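Local coordinates for Lmo2349 protein (Listeria monocytogenes, PDB 4GVO) that probably binds an amino acid, putatively L-cystine, outside the membrane and delivers it to an ABC importer, at residues Ala93-Pro98 / Thr171-Asp176. Sequence-based numbering, arbitrary orientation.
With HIS (histidine), chain E.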
loop_
_atom_site.group_PDB
_atom_site.type_symbol
_atom_site.label_atom_id
_atom_site.label_comp_id
_atom_site.label_asym_id
_atom_site.label_seq_id
_atom_site.Cartn_x
_atom_site.Cartn_y
_atom_site.Cartn_z
ATOM N N ALA A 93 12.568 4.356 4.431
ATOM C CA ALA A 93 11.413 4.140 3.559
ATOM C C ALA A 93 11.816 3.310 2.355
ATOM O O ALA A 93 13.000 3.319 1.909
ATOM C CB ALA A 93 10.895 5.502 3.073
ATOM N N TYR A 94 10.857 2.579 1.797
ATOM C CA TYR A 94 11.106 1.851 0.581
ATOM C C TYR A 94 10.134 2.121 -0.575
ATOM O O TYR A 94 10.206 1.471 -1.624
ATOM C CB TYR A 94 11.276 0.366 0.855
ATOM C CG TYR A 94 10.046 -0.413 1.303
ATOM C CD1 TYR A 94 9.730 -0.550 2.654
ATOM C CD2 TYR A 94 9.198 -1.024 0.379
ATOM C CE1 TYR A 94 8.648 -1.294 3.072
ATOM C CE2 TYR A 94 8.135 -1.799 0.776
ATOM C CZ TYR A 94 7.862 -1.954 2.134
ATOM O OH TYR A 94 6.818 -2.701 2.597
ATOM N N ASN A 95 9.279 3.120 -0.423
ATOM C CA ASN A 95 8.463 3.623 -1.537
ATOM C C ASN A 95 7.864 4.976 -1.105
ATOM O O ASN A 95 7.905 5.308 0.090
ATOM C CB ASN A 95 7.332 2.658 -1.956
ATOM C CG ASN A 95 6.885 2.879 -3.369
ATOM O OD1 ASN A 95 7.513 3.666 -4.111
ATOM N ND2 ASN A 95 5.822 2.220 -3.761
ATOM N N ASN A 96 7.300 5.679 -2.067
ATOM C CA ASN A 96 6.406 6.825 -1.861
ATOM C C ASN A 96 4.980 6.383 -2.258
ATOM O O ASN A 96 4.828 5.673 -3.229
ATOM C CB ASN A 96 6.722 7.961 -2.875
ATOM C CG ASN A 96 8.069 8.538 -2.709
ATOM O OD1 ASN A 96 8.864 8.533 -3.646
ATOM N ND2 ASN A 96 8.366 8.984 -1.525
ATOM N N PHE A 97 3.946 6.851 -1.564
ATOM C CA PHE A 97 2.586 6.442 -1.870
ATOM C C PHE A 97 1.684 7.708 -1.866
ATOM O O PHE A 97 0.732 7.810 -1.085
ATOM C CB PHE A 97 2.127 5.380 -0.874
ATOM C CG PHE A 97 1.129 4.398 -1.402
ATOM C CD1 PHE A 97 -0.218 4.720 -1.559
ATOM C CD2 PHE A 97 1.536 3.110 -1.744
ATOM C CE1 PHE A 97 -1.127 3.773 -2.035
ATOM C CE2 PHE A 97 0.648 2.199 -2.250
ATOM C CZ PHE A 97 -0.690 2.527 -2.377
ATOM N N PRO A 98 1.943 8.647 -2.804
ATOM C CA PRO A 98 1.137 9.878 -2.827
ATOM C C PRO A 98 -0.275 9.549 -3.301
ATOM O O PRO A 98 -0.466 8.875 -4.330
ATOM C CB PRO A 98 1.868 10.775 -3.828
ATOM C CG PRO A 98 2.619 9.831 -4.685
ATOM C CD PRO A 98 3.035 8.712 -3.773
ATOM N N THR A 171 -2.817 5.682 -5.940
ATOM C CA THR A 171 -1.514 6.284 -6.194
ATOM C C THR A 171 -1.144 5.996 -7.649
ATOM O O THR A 171 -1.464 4.917 -8.149
ATOM C CB THR A 171 -0.465 5.798 -5.183
ATOM O OG1 THR A 171 0.673 6.649 -5.220
ATOM C CG2 THR A 171 -0.077 4.347 -5.368
ATOM N N PRO A 172 -0.445 6.922 -8.311
ATOM C CA PRO A 172 -0.107 6.720 -9.714
ATOM C C PRO A 172 0.539 5.384 -10.083
ATOM O O PRO A 172 0.150 4.801 -11.112
ATOM C CB PRO A 172 0.762 7.883 -10.034
ATOM C CG PRO A 172 0.142 8.972 -9.229
ATOM C CD PRO A 172 -0.193 8.317 -7.912
ATOM N N PHE A 173 1.510 4.845 -9.314
ATOM C CA PHE A 173 2.153 3.612 -9.771
ATOM C C PHE A 173 1.141 2.495 -9.886
ATOM O O PHE A 173 1.251 1.633 -10.750
ATOM C CB PHE A 173 3.384 3.193 -8.915
ATOM C CG PHE A 173 3.081 2.378 -7.692
ATOM C CD1 PHE A 173 2.830 1.017 -7.782
ATOM C CD2 PHE A 173 3.131 2.945 -6.415
ATOM C CE1 PHE A 173 2.616 0.254 -6.639
ATOM C CE2 PHE A 173 2.867 2.197 -5.272
ATOM C CZ PHE A 173 2.606 0.856 -5.372
ATOM N N ALA A 174 0.190 2.470 -8.967
ATOM C CA ALA A 174 -0.787 1.414 -8.918
ATOM C C ALA A 174 -1.821 1.562 -10.038
ATOM O O ALA A 174 -2.201 0.576 -10.685
ATOM C CB ALA A 174 -1.445 1.298 -7.533
ATOM N N VAL A 175 -2.291 2.782 -10.265
ATOM C CA VAL A 175 -3.221 3.115 -11.324
ATOM C C VAL A 175 -2.594 2.766 -12.687
ATOM O O VAL A 175 -3.230 2.123 -13.522
ATOM C CB VAL A 175 -3.607 4.595 -11.259
ATOM C CG1 VAL A 175 -4.374 5.011 -12.540
ATOM C CG2 VAL A 175 -4.423 4.903 -9.996
ATOM N N ASP A 176 -1.355 3.145 -12.872
ATOM C CA ASP A 176 -0.722 2.925 -14.137
ATOM C C ASP A 176 -0.579 1.431 -14.456
ATOM O O ASP A 176 -0.827 0.984 -15.595
ATOM C CB ASP A 176 0.638 3.623 -14.222
ATOM C CG ASP A 176 0.530 5.182 -14.352
ATOM O OD1 ASP A 176 -0.605 5.712 -14.401
ATOM O OD2 ASP A 176 1.622 5.852 -14.427
HETATM N N HIS E . -0.731 2.018 1.268
HETATM C CA HIS E . -1.900 1.434 1.996
HETATM C C HIS E . -1.932 1.804 3.441
HETATM O O HIS E . -0.929 2.334 3.941
HETATM C CB HIS E . -1.898 -0.079 1.860
HETATM C CG HIS E . -2.584 -0.542 0.610
HETATM N ND1 HIS E . -2.116 -0.220 -0.604
HETATM C CD2 HIS E . -3.783 -1.265 0.399
HETATM C CE1 HIS E . -2.961 -0.719 -1.542
HETATM N NE2 HIS E . -3.950 -1.373 -0.915
HETATM O OXT HIS E . -2.969 1.590 4.110
#
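P98 and T171 bring the backbones of 93-98 and 171-176 to their closest approach, their CA atoms 5.6 Å apart, where a strand that crosses between the two lobes meets the start of helix 172-180. T171 sits at the N-cap position, yet its hydroxyl serves the strand: OG1, anti to the backbone N (chi1 -164°), donates over 2.7 Å to P98 O, since proline lacks an N-H but keeps an accepting carbonyl. Threonine's other branch lays a methyl over F97, CG2 3.6 Å from the ring centroid in a CH-pi contact. P172 suits the first helical turn, where a backbone N-H is not needed, and its CD packs against P98 O.

The flat F97 ring has a second face for the ligand: the amino N of the bound histidine lies 3.6 Å above its centre, which would suit a cation-pi attraction if the amine is protonated. S-oxy cysteine, found in the same pocket, also touches F97. F173 supplies an apolar edge in an offset edge-to-face pair, planes at 87°. N95 meets F173 tip to tip, ND2 3.3 Å from CE2 in van der Waals contact, planes 46° apart; its hydrogen bond goes to OE1 of Q76.

Methyl, aromatic wall and ligand thus form layers in the interlobe cleft of a family 3 solute-binding protein, where R83's side chain and the backbone N-H groups of E78 and N128 hydrogen-bond to the histidine.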